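Local coordinates for protein angiotensin-converting enzyme (Anopheles gambiae, PDB 6S1Y) that probably acts as a zinc-dependent peptidase of the angiotensin-converting enzyme family, cleaving peptides at a zinc ion bound by the two histidines of an HExxH motif and a glutamate, at residues D101-K104 and E105-A109; P149-L152 and K153-V157; F171-Y174 and V175-R179; D277-R281 and Q282-P286; H400-V404 and G405-D409. One frame throughout, in Å; residues are numbered along the deposited sequence.

Contact 1 of 5, residues D101-K104 and E105-A109; sequences DQFK and ELLGA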
# COMPACT_ATOMS: atom_id res chain seq x y z
N ASP A 101 3.97 15.05 -27.07
CA ASP A 101 3.79 13.78 -27.77
C ASP A 101 4.29 12.62 -26.92
O ASP A 101 3.62 11.59 -26.80
CB ASP A 101 4.49 13.80 -29.13
CG ASP A 101 5.95 14.13 -29.01
OD1 ASP A 101 6.26 14.99 -28.16
OD2 ASP A 101 6.77 13.54 -29.74
N GLN A 102 5.48 12.78 -26.32
CA GLN A 102 6.05 11.73 -25.49
C GLN A 102 5.29 11.59 -24.17
O GLN A 102 5.19 10.49 -23.63
CB GLN A 102 7.53 12.00 -25.24
CG GLN A 102 8.45 11.80 -26.45
CD GLN A 102 9.93 11.98 -26.09
OE1 GLN A 102 10.39 13.09 -25.84
NE2 GLN A 102 10.67 10.87 -26.03
N PHE A 103 4.77 12.70 -23.64
CA PHE A 103 3.91 12.64 -22.46
C PHE A 103 2.70 11.75 -22.71
O PHE A 103 2.43 10.81 -21.95
CB PHE A 103 3.48 14.06 -22.08
CG PHE A 103 2.59 14.14 -20.86
CD1 PHE A 103 3.13 14.29 -19.60
CD2 PHE A 103 1.21 14.09 -20.99
CE1 PHE A 103 2.32 14.37 -18.48
CE2 PHE A 103 0.38 14.18 -19.86
CZ PHE A 103 0.94 14.32 -18.61
N LYS A 104 1.97 12.00 -23.79
CA LYS A 104 0.79 11.19 -24.06
C LYS A 104 1.17 9.77 -24.42
O LYS A 104 0.38 8.84 -24.21
CB LYS A 104 -0.06 11.83 -25.16
CG LYS A 104 -0.45 13.26 -24.84
CD LYS A 104 -1.58 13.74 -25.75
CE LYS A 104 -1.34 15.15 -26.29
NZ LYS A 104 -1.97 15.29 -27.63
N GLU A 105 2.37 9.57 -24.96
CA GLU A 105 2.80 8.21 -25.26
C GLU A 105 3.07 7.44 -23.97
O GLU A 105 2.74 6.25 -23.85
CB GLU A 105 4.05 8.24 -26.15
CG GLU A 105 4.34 6.93 -26.86
CD GLU A 105 5.62 6.98 -27.71
OE1 GLU A 105 6.50 7.84 -27.46
OE2 GLU A 105 5.73 6.12 -28.61
N LEU A 106 3.62 8.12 -22.96
CA LEU A 106 3.87 7.49 -21.67
C LEU A 106 2.57 7.15 -20.95
O LEU A 106 2.38 6.01 -20.52
CB LEU A 106 4.74 8.42 -20.83
CG LEU A 106 4.95 8.06 -19.37
CD1 LEU A 106 5.53 6.66 -19.22
CD2 LEU A 106 5.84 9.08 -18.72
N LEU A 107 1.66 8.12 -20.82
CA LEU A 107 0.40 7.82 -20.15
C LEU A 107 -0.34 6.70 -20.87
O LEU A 107 -0.98 5.86 -20.23
CB LEU A 107 -0.48 9.07 -20.04
CG LEU A 107 -0.07 10.12 -19.00
CD1 LEU A 107 -1.22 11.10 -18.80
CD2 LEU A 107 0.34 9.53 -17.66
N GLY A 108 -0.26 6.66 -22.20
CA GLY A 108 -0.92 5.60 -22.95
C GLY A 108 -0.29 4.24 -22.73
O GLY A 108 -0.99 3.22 -22.76
N ALA A 109 1.01 4.20 -22.51
CA ALA A 109 1.66 2.93 -22.18
C ALA A 109 1.17 2.42 -20.82
O ALA A 109 0.78 1.26 -20.69
CB ALA A 109 3.18 3.08 -22.20

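Contact 2 of 5, residues P149-L152 and K153-V157; sequences PEEL and KYYWV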
# COMPACT_ATOMS: atom_id res chain seq x y z
N PRO A 149 -4.76 -27.29 -3.80
CA PRO A 149 -3.56 -26.80 -4.51
C PRO A 149 -3.69 -26.75 -6.02
O PRO A 149 -3.20 -25.80 -6.64
CB PRO A 149 -2.47 -27.78 -4.08
CG PRO A 149 -2.93 -28.29 -2.77
CD PRO A 149 -4.42 -28.35 -2.83
N GLU A 150 -4.30 -27.76 -6.64
CA GLU A 150 -4.38 -27.78 -8.10
C GLU A 150 -5.32 -26.71 -8.61
O GLU A 150 -5.08 -26.13 -9.68
CB GLU A 150 -4.82 -29.16 -8.58
CG GLU A 150 -3.70 -30.18 -8.66
CD GLU A 150 -2.60 -29.76 -9.63
OE1 GLU A 150 -1.42 -29.65 -9.20
OE2 GLU A 150 -2.90 -29.54 -10.83
N GLU A 151 -6.37 -26.40 -7.87
CA GLU A 151 -7.25 -25.29 -8.24
C GLU A 151 -6.52 -23.96 -8.07
O GLU A 151 -6.53 -23.11 -8.97
CB GLU A 151 -8.52 -25.34 -7.38
CG GLU A 151 -9.47 -24.16 -7.60
CD GLU A 151 -10.66 -24.16 -6.63
OE1 GLU A 151 -10.77 -25.06 -5.77
OE2 GLU A 151 -11.49 -23.23 -6.72
N LEU A 152 -5.87 -23.78 -6.93
CA LEU A 152 -5.07 -22.57 -6.71
C LEU A 152 -4.02 -22.41 -7.80
O LEU A 152 -3.82 -21.30 -8.32
CB LEU A 152 -4.42 -22.64 -5.34
CG LEU A 152 -5.45 -22.59 -4.20
CD1 LEU A 152 -4.78 -23.07 -2.93
CD2 LEU A 152 -5.97 -21.20 -4.03
N LYS A 153 -3.35 -23.49 -8.19
CA LYS A 153 -2.32 -23.39 -9.21
C LYS A 153 -2.91 -22.96 -10.56
O LYS A 153 -2.36 -22.08 -11.24
CB LYS A 153 -1.58 -24.72 -9.33
CG LYS A 153 -0.73 -24.83 -10.55
CD LYS A 153 0.30 -25.93 -10.40
CE LYS A 153 -0.32 -27.30 -10.40
NZ LYS A 153 0.64 -28.27 -9.78
N TYR A 154 -4.04 -23.54 -10.94
CA TYR A 154 -4.72 -23.14 -12.17
C TYR A 154 -4.99 -21.64 -12.18
O TYR A 154 -4.64 -20.93 -13.13
CB TYR A 154 -6.02 -23.93 -12.35
CG TYR A 154 -7.00 -23.34 -13.37
CD1 TYR A 154 -6.87 -23.61 -14.72
CD2 TYR A 154 -8.04 -22.51 -12.97
CE1 TYR A 154 -7.75 -23.08 -15.65
CE2 TYR A 154 -8.93 -21.98 -13.88
CZ TYR A 154 -8.78 -22.27 -15.23
OH TYR A 154 -9.66 -21.73 -16.16
N TYR A 155 -5.59 -21.11 -11.11
CA TYR A 155 -5.92 -19.70 -11.13
C TYR A 155 -4.68 -18.83 -11.08
O TYR A 155 -4.65 -17.75 -11.66
CB TYR A 155 -6.87 -19.33 -10.00
CG TYR A 155 -8.30 -19.83 -10.21
CD1 TYR A 155 -9.12 -19.30 -11.22
CD2 TYR A 155 -8.83 -20.82 -9.40
CE1 TYR A 155 -10.42 -19.75 -11.40
CE2 TYR A 155 -10.11 -21.29 -9.58
CZ TYR A 155 -10.90 -20.75 -10.57
OH TYR A 155 -12.18 -21.24 -10.72
N TRP A 156 -3.66 -19.26 -10.34
CA TRP A 156 -2.40 -18.51 -10.32
C TRP A 156 -1.85 -18.39 -11.73
O TRP A 156 -1.54 -17.28 -12.20
CB TRP A 156 -1.41 -19.18 -9.38
CG TRP A 156 -0.17 -18.39 -9.11
CD1 TRP A 156 0.14 -17.72 -7.96
CD2 TRP A 156 0.94 -18.20 -9.99
NE1 TRP A 156 1.39 -17.12 -8.07
CE2 TRP A 156 1.90 -17.40 -9.30
CE3 TRP A 156 1.24 -18.63 -11.29
CZ2 TRP A 156 3.10 -17.00 -9.89
CZ3 TRP A 156 2.44 -18.23 -11.88
CH2 TRP A 156 3.36 -17.43 -11.17
N VAL A 157 -1.78 -19.52 -12.45
CA VAL A 157 -1.28 -19.53 -13.82
C VAL A 157 -2.15 -18.68 -14.75
O VAL A 157 -1.63 -17.91 -15.57
CB VAL A 157 -1.17 -20.98 -14.33
CG1 VAL A 157 -0.90 -21.00 -15.85
CG2 VAL A 157 -0.08 -21.73 -13.55
O HOH W 1 -13.24 -22.62 -8.83

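Contact 3 of 5, residues F171-Y174 and V175-R179; sequences FQKY and VELNR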
# COMPACT_ATOMS: atom_id res chain seq x y z
N PHE A 171 5.05 -2.08 -21.06
CA PHE A 171 5.97 -1.87 -19.95
C PHE A 171 7.32 -1.35 -20.44
O PHE A 171 7.88 -0.42 -19.85
CB PHE A 171 6.17 -3.17 -19.17
CG PHE A 171 7.11 -3.03 -18.00
CD1 PHE A 171 6.63 -2.66 -16.76
CD2 PHE A 171 8.46 -3.28 -18.14
CE1 PHE A 171 7.50 -2.54 -15.66
CE2 PHE A 171 9.32 -3.16 -17.08
CZ PHE A 171 8.84 -2.80 -15.82
N GLN A 172 7.86 -1.93 -21.51
CA GLN A 172 9.18 -1.50 -21.97
C GLN A 172 9.14 -0.04 -22.41
O GLN A 172 10.07 0.73 -22.15
CB GLN A 172 9.65 -2.39 -23.11
CG GLN A 172 11.06 -2.07 -23.59
CD GLN A 172 12.07 -2.21 -22.48
OE1 GLN A 172 12.04 -3.18 -21.71
NE2 GLN A 172 12.97 -1.25 -22.38
N LYS A 173 8.05 0.36 -23.08
CA LYS A 173 7.89 1.76 -23.48
C LYS A 173 7.77 2.66 -22.26
O LYS A 173 8.35 3.75 -22.22
CB LYS A 173 6.65 1.89 -24.37
CG LYS A 173 6.27 3.33 -24.69
CD LYS A 173 7.36 4.04 -25.50
CE LYS A 173 7.48 3.46 -26.91
NZ LYS A 173 8.62 4.08 -27.65
N TYR A 174 7.02 2.22 -21.26
CA TYR A 174 6.89 3.00 -20.04
C TYR A 174 8.23 3.21 -19.37
O TYR A 174 8.53 4.30 -18.87
CB TYR A 174 5.93 2.29 -19.09
CG TYR A 174 6.17 2.45 -17.61
CD1 TYR A 174 6.01 3.67 -16.97
CD2 TYR A 174 6.50 1.35 -16.83
CE1 TYR A 174 6.20 3.80 -15.60
CE2 TYR A 174 6.69 1.46 -15.47
CZ TYR A 174 6.53 2.68 -14.85
OH TYR A 174 6.71 2.75 -13.47
N VAL A 175 9.06 2.17 -19.34
CA VAL A 175 10.37 2.32 -18.72
C VAL A 175 11.20 3.35 -19.46
O VAL A 175 11.88 4.19 -18.84
CB VAL A 175 11.08 0.96 -18.64
CG1 VAL A 175 12.57 1.16 -18.46
CG2 VAL A 175 10.48 0.16 -17.50
N GLU A 176 11.16 3.32 -20.80
CA GLU A 176 12.04 4.19 -21.59
C GLU A 176 11.67 5.65 -21.41
O GLU A 176 12.55 6.50 -21.26
CB GLU A 176 11.98 3.80 -23.07
CG GLU A 176 12.92 2.66 -23.41
CD GLU A 176 12.46 1.79 -24.58
OE1 GLU A 176 13.14 0.77 -24.86
OE2 GLU A 176 11.44 2.12 -25.22
N LEU A 177 10.37 5.96 -21.40
CA LEU A 177 9.94 7.35 -21.27
C LEU A 177 9.93 7.82 -19.83
O LEU A 177 10.05 9.03 -19.57
CB LEU A 177 8.56 7.53 -21.89
CG LEU A 177 8.56 7.37 -23.42
CD1 LEU A 177 7.14 7.23 -23.94
CD2 LEU A 177 9.27 8.54 -24.08
N ASN A 178 9.75 6.91 -18.88
CA ASN A 178 9.96 7.26 -17.47
C ASN A 178 11.40 7.71 -17.28
O ASN A 178 11.67 8.65 -16.52
CB ASN A 178 9.64 6.07 -16.56
CG ASN A 178 10.14 6.27 -15.11
OD1 ASN A 178 11.33 6.23 -14.85
ND2 ASN A 178 9.22 6.47 -14.18
N ARG A 179 12.33 7.08 -18.00
CA ARG A 179 13.73 7.49 -17.94
C ARG A 179 13.94 8.85 -18.59
O ARG A 179 14.60 9.72 -18.01
CB ARG A 179 14.60 6.44 -18.61
CG ARG A 179 16.07 6.65 -18.37
CD ARG A 179 16.89 5.57 -19.04
NE ARG A 179 18.30 5.96 -19.03
CZ ARG A 179 18.91 6.59 -20.03
NH1 ARG A 179 18.25 6.89 -21.15
NH2 ARG A 179 20.19 6.91 -19.92

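Contact 4 of 5, residues D277-R281 and Q282-P286; sequences DEMIR and QGYTP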
# COMPACT_ATOMS: atom_id res chain seq x y z
N ASP A 277 -17.26 -14.02 10.35
CA ASP A 277 -18.54 -14.68 10.55
C ASP A 277 -19.48 -13.84 11.41
O ASP A 277 -20.70 -13.86 11.21
CB ASP A 277 -18.35 -16.06 11.17
CG ASP A 277 -17.67 -17.03 10.22
OD1 ASP A 277 -17.47 -16.69 9.03
OD2 ASP A 277 -17.31 -18.14 10.68
N GLU A 278 -18.95 -13.10 12.39
CA GLU A 278 -19.80 -12.23 13.19
C GLU A 278 -20.24 -11.01 12.40
O GLU A 278 -21.36 -10.52 12.58
CB GLU A 278 -19.07 -11.79 14.45
CG GLU A 278 -19.04 -12.84 15.52
CD GLU A 278 -20.43 -13.11 16.07
OE1 GLU A 278 -21.21 -12.14 16.20
OE2 GLU A 278 -20.74 -14.29 16.36
N MET A 279 -19.37 -10.49 11.53
CA MET A 279 -19.77 -9.38 10.66
C MET A 279 -20.96 -9.80 9.80
O MET A 279 -21.96 -9.09 9.71
CB MET A 279 -18.62 -8.92 9.77
CG MET A 279 -17.49 -8.19 10.45
SD MET A 279 -16.11 -8.00 9.24
CE MET A 279 -16.63 -6.55 8.31
N ILE A 280 -20.84 -10.95 9.15
CA ILE A 280 -21.93 -11.45 8.31
C ILE A 280 -23.17 -11.67 9.15
O ILE A 280 -24.27 -11.23 8.79
CB ILE A 280 -21.49 -12.75 7.61
CG1 ILE A 280 -20.46 -12.43 6.53
CG2 ILE A 280 -22.68 -13.50 7.05
CD1 ILE A 280 -19.70 -13.64 6.03
N ARG A 281 -23.02 -12.36 10.28
CA ARG A 281 -24.15 -12.73 11.13
C ARG A 281 -24.86 -11.51 11.70
O ARG A 281 -26.07 -11.56 11.95
CB ARG A 281 -23.63 -13.64 12.25
CG ARG A 281 -24.68 -14.28 13.10
CD ARG A 281 -24.06 -14.94 14.33
NE ARG A 281 -23.61 -13.95 15.30
CZ ARG A 281 -24.41 -13.26 16.10
NH1 ARG A 281 -25.73 -13.44 16.06
NH2 ARG A 281 -23.91 -12.37 16.95
N GLN A 282 -24.14 -10.41 11.92
CA GLN A 282 -24.74 -9.17 12.38
C GLN A 282 -25.24 -8.30 11.22
O GLN A 282 -25.52 -7.11 11.42
CB GLN A 282 -23.74 -8.41 13.26
CG GLN A 282 -23.68 -8.93 14.70
CD GLN A 282 -22.55 -8.35 15.54
OE1 GLN A 282 -22.34 -7.13 15.56
NE2 GLN A 282 -21.81 -9.23 16.23
N GLY A 283 -25.38 -8.88 10.03
CA GLY A 283 -25.90 -8.13 8.89
C GLY A 283 -25.08 -6.91 8.50
O GLY A 283 -25.65 -5.89 8.08
N TYR A 284 -23.77 -6.99 8.61
CA TYR A 284 -22.92 -5.91 8.15
C TYR A 284 -23.04 -5.72 6.64
O TYR A 284 -23.17 -6.68 5.88
CB TYR A 284 -21.46 -6.18 8.49
CG TYR A 284 -20.99 -5.65 9.81
CD1 TYR A 284 -21.44 -6.20 10.99
CD2 TYR A 284 -20.08 -4.62 9.87
CE1 TYR A 284 -21.00 -5.73 12.20
CE2 TYR A 284 -19.62 -4.15 11.08
CZ TYR A 284 -20.10 -4.70 12.24
OH TYR A 284 -19.65 -4.22 13.44
N THR A 285 -22.93 -4.48 6.22
CA THR A 285 -22.91 -4.08 4.82
C THR A 285 -21.68 -3.23 4.60
O THR A 285 -21.05 -2.76 5.55
CB THR A 285 -24.16 -3.26 4.46
OG1 THR A 285 -24.15 -2.07 5.27
CG2 THR A 285 -25.45 -4.05 4.70
N PRO A 286 -21.33 -2.97 3.35
CA PRO A 286 -20.24 -2.02 3.09
C PRO A 286 -20.46 -0.66 3.73
O PRO A 286 -19.52 -0.11 4.33
CB PRO A 286 -20.24 -1.94 1.56
CG PRO A 286 -20.68 -3.33 1.15
CD PRO A 286 -21.72 -3.74 2.15

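Contact 5 of 5, residues H400-V404 and G405-D409; sequences HLKKV and GLLKD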
# COMPACT_ATOMS: atom_id res chain seq x y z
N HIS A 400 -10.70 -3.85 21.32
CA HIS A 400 -11.61 -3.06 20.50
C HIS A 400 -12.71 -3.92 19.90
O HIS A 400 -13.89 -3.53 19.90
CB HIS A 400 -10.84 -2.34 19.40
CG HIS A 400 -11.66 -1.37 18.62
ND1 HIS A 400 -11.80 -0.05 19.00
CD2 HIS A 400 -12.41 -1.52 17.51
CE1 HIS A 400 -12.59 0.57 18.14
NE2 HIS A 400 -12.98 -0.30 17.23
N LEU A 401 -12.36 -5.09 19.37
CA LEU A 401 -13.36 -5.94 18.75
C LEU A 401 -14.41 -6.38 19.75
O LEU A 401 -15.55 -6.66 19.37
CB LEU A 401 -12.69 -7.16 18.12
CG LEU A 401 -11.64 -6.81 17.06
CD1 LEU A 401 -10.75 -8.00 16.76
CD2 LEU A 401 -12.35 -6.28 15.79
N LYS A 402 -14.04 -6.48 21.03
CA LYS A 402 -15.03 -6.79 22.06
C LYS A 402 -15.94 -5.58 22.30
O LYS A 402 -17.17 -5.71 22.30
CB LYS A 402 -14.33 -7.23 23.35
CG LYS A 402 -13.96 -8.72 23.36
CD LYS A 402 -13.65 -9.24 24.76
CE LYS A 402 -12.18 -9.07 25.11
NZ LYS A 402 -11.97 -8.91 26.59
N LYS A 403 -15.36 -4.39 22.43
CA LYS A 403 -16.14 -3.16 22.55
C LYS A 403 -17.27 -3.11 21.52
O LYS A 403 -18.44 -2.97 21.86
CB LYS A 403 -15.25 -1.93 22.40
CG LYS A 403 -14.51 -1.50 23.64
CD LYS A 403 -13.60 -0.29 23.35
CE LYS A 403 -12.52 -0.14 24.43
NZ LYS A 403 -11.33 0.64 23.96
N VAL A 404 -16.90 -3.20 20.23
CA VAL A 404 -17.87 -3.06 19.13
C VAL A 404 -18.65 -4.33 18.90
O VAL A 404 -19.44 -4.41 17.95
CB VAL A 404 -17.16 -2.63 17.83
CG1 VAL A 404 -16.35 -1.38 18.06
CG2 VAL A 404 -16.26 -3.76 17.30
N GLY A 405 -18.46 -5.35 19.73
CA GLY A 405 -19.31 -6.50 19.67
C GLY A 405 -18.97 -7.51 18.60
O GLY A 405 -19.78 -8.42 18.36
N LEU A 406 -17.81 -7.39 17.95
CA LEU A 406 -17.47 -8.32 16.89
C LEU A 406 -16.76 -9.56 17.40
O LEU A 406 -16.59 -10.52 16.64
CB LEU A 406 -16.59 -7.65 15.85
CG LEU A 406 -17.35 -6.76 14.88
CD1 LEU A 406 -16.39 -5.89 14.11
CD2 LEU A 406 -18.21 -7.57 13.93
N LEU A 407 -16.34 -9.56 18.66
CA LEU A 407 -15.65 -10.69 19.26
C LEU A 407 -16.37 -11.05 20.55
O LEU A 407 -16.49 -10.21 21.45
CB LEU A 407 -14.18 -10.34 19.51
CG LEU A 407 -13.20 -11.46 19.85
CD1 LEU A 407 -13.13 -12.49 18.76
CD2 LEU A 407 -11.84 -10.82 20.12
N LYS A 408 -16.89 -12.26 20.62
CA LYS A 408 -17.55 -12.72 21.84
C LYS A 408 -16.52 -12.91 22.94
O LYS A 408 -15.32 -13.11 22.70
CB LYS A 408 -18.29 -14.03 21.58
CG LYS A 408 -19.29 -13.96 20.42
CD LYS A 408 -20.40 -12.96 20.70
CE LYS A 408 -20.68 -12.06 19.50
NZ LYS A 408 -21.51 -10.85 19.86
N ASP A 409 -16.98 -12.83 24.18
CA ASP A 409 -16.05 -12.93 25.30
C ASP A 409 -15.47 -14.34 25.37
O ASP A 409 -16.05 -15.31 24.87
CB ASP A 409 -16.73 -12.55 26.61
CG ASP A 409 -15.76 -11.87 27.58
OD1 ASP A 409 -14.53 -12.00 27.38
OD2 ASP A 409 -16.23 -11.20 28.53

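Contact 1 of 5, residues D101-K104 and E105-A109
Phe103 and Leu107, one helical turn apart, make the main apolar contact here. Leu107 meets the ring with CD1, 3.6 Å from CE2 of Phe103 and 3.9 Å from CZ of the same ring, while Leu107 CG lies over one face of that ring. The phenyl group gets there because CG of Phe103 is anti to the backbone N (chi1 -180°), which tilts the ring toward the next turn, within reach of Leu107. Alanines of helix 46-70, Ala56 and Ala60, also touch Phe103, and Ala56 touches Leu107.

The main-chain bonds are those of a regular alpha-helix, the opening turns of helix 100-119. Leu107 N donates to Phe103 O at 3.0 Å, Leu106 N to Gln102 O at 2.9 Å, and Gly108 N to Lys104 O at 3.0 Å.

Around the helix the side chains divide by partner. Leu106 turns to Tyr174 and Tyr95, whereas Gln102 and Glu105 lie against Leu177 of helix 168-184. Of the charged groups, Glu105 has a long, weak ion pair with Lys173; its OE1 stays 6.1 Å from OD2 of Asp101, a like charge one turn back.

Contact 2 of 5, residues P149-L152 and K153-V157
Glu151 and Tyr155 form the close-packed side of this helical turn. The methylene CG of Glu151 rests 3.5 Å from CE2 of Tyr155, and its carboxylate is turned 52° from the ring plane. CG of Glu151 is anti to the backbone N (chi1 175°) and the rest of the chain is extended, which takes the acid obliquely across toward the phenol end. There one water joins the two groups, donating to Glu151 OE2 at 2.8 Å and lying 2.6 Å from Tyr155 OH, at the edge of the ring. Both groups have protein partners too: Glu151 OE2 bonds His146 ND1, and Tyr155 OH bonds Tyr125 N. The next ring, Tyr154, puts CD2 over the centre of the Tyr155 face, 3.7 Å above its plane, and its OH bonds the carbonyl of Cys123, a residue in a disulfide with Cys131. Leu152 and Tyr155 also pack on Phe143 of helix 135-145.

The other side is looser. Exposed Glu150 and partly exposed Lys153 lie side by side, pointing the same way, and are modelled as a salt bridge, but the position of Glu150 OE1 is doubtful.

Beneath both sides run regular bonds such as Tyr155 N to Glu151 O at 3.1 Å. The arrangement is that of the first turns of an alpha-helix, 149-163, with side chains paired three and four residues apart.

Contact 3 of 5, residues F171-Y174 and V175-R179
The phenyl ring of Phe171 is overlapped on one face by the CG2 methyl of Val175, a CH-pi contact with CG2 4.0 Å from the ring centroid and 30° off the normal. The methyl sits toward one edge of the face, nearest CE2 of Phe171 at 3.5 Å. Val175 can offer it because CG2 lies beside its backbone N, on the side that looks back along the helix.

On the polar flank Gln172 bends at chi2 (59°) and brings its amide round to Glu176. Gln172 NE2 donates to Glu176 OE1 at 3.2 Å; the acceptor lies near the amide plane, yet the N-H meets the oxygen from above the carboxylate plane. The other amide atom, Gln172 OE1, bonds Tyr455 OH, so both ends of the group are held and its flip is fixed. Next to it, Lys173 folds over so that its CD lies 3.6 Å from Leu177 CD1.

Asn178 N bonds Tyr174 O at 2.9 Å, while the polar ends of these two buried side chains have partners beyond the helix, Tyr174 OH with Asp491 and Asn178 ND2 with Tyr95. Helix 168-184 packs on both helix 100-119, where Met113 meets Phe171 and Tyr174, and helix 431-447, where Val445 meets Val175 and Phe446 meets Tyr174 and Asn178.

Contact 4 of 5, residues D277-R281 and Q282-P286
Helix 276-281 ends in a Schellman motif, in which Tyr284 N bonds Met279 O at 3.0 Å and Gly283 N bonds Ile280 O at 2.9 Å, with Gly283 at positive phi (60°) as the C-prime residue. The reversal drops Tyr284 back against the helix, one face of its ring over Met279: CG of Met279 stands 4.3 Å above the plane of the ring, over its centre, and CB of Met279 is 4.0 Å from CG of the tyrosine. Leu406 and Met289 touch both side chains and extend this apolar patch.

The polar cluster surrounds Glu278. Bent at chi2 (-67°), this side chain turns toward the C-terminal end of the helix, where OE1 accepts from Gln282 NE2 at 3.0 Å, nearly along its C-O axis, and from Arg281 NH2 at 2.8 Å on the syn lone pair. The two donors are flat groups turned 65° to each other, with Gln282 CG over a face of the guanidinium. Arg281 NE adds weak bonds to both carboxylate oxygens. Gln282 NE2 also donates to the carbonyl of Gly405.

Two firm bonds therefore grip a single oxygen of Glu278 and restrict rotation of its carboxylate, and the salt bridge with Arg281 would favour the ionised acid.

Contact 5 of 5, residues H400-V404 and G405-D409
Leu401 and Leu407 touch through their CB atoms at 3.8 Å, where the chain folds back on the end of helix 398-403. Leu406 crosses Val404, its CD1 3.8 Å from CG2 of the valine. CG2, set between the backbone N and the carbonyl carbon of Val404, is the branch that faces Leu406. On the outer side Lys402 lays its CG 3.5 Å from the carbonyl oxygen of Leu407 and then runs past Asp409; Lys402 NZ ends 4.1 Å from Asp409 OD1, too far for a salt bridge.

Backbone bonds position these side chains. Leu401 O accepts from Leu406 N at 2.8 Å, and more weakly from Leu407 N at 3.1 Å, while Gly405 N bonds Lys402 O at 2.9 Å.

Further out, Val275 and Met279 receive Leu406, and Lys271 and Leu273 receive Leu407. Asp531 holds the helix through a salt bridge to Lys403 NZ and a hydrogen bond with His400 ND1. Gly405, with phi at 81°, turns the chain out of the helix, and its bond together with the one from Leu406 makes this a Schellman motif at a helix C-terminus.

In the fold
The five contacts fall into two touching pairs and one apart. Contacts 1 and 3, centres 10 Å apart, lie on packed helices 100-119 and 168-184, with Leu106 CD1 3.8 Å from Tyr174 CD1. The side chains of Leu107 and Tyr174 are each about 12 Å from the bound gamma-glutamyl ligand, near the pocket but not lining it. Contacts 4 and 5, centres 13 Å apart, are two Schellman helix ends joined where Gln282 NE2 lies 3.1 Å from Gly405 O; they are across the chain's centre from contact 3. Contact 2 touches none, its nearest atoms about 16 Å from contact 3 and 18 Å from contact 4. The zinc ligands His357, His361 and Glu385 belong to none of the five.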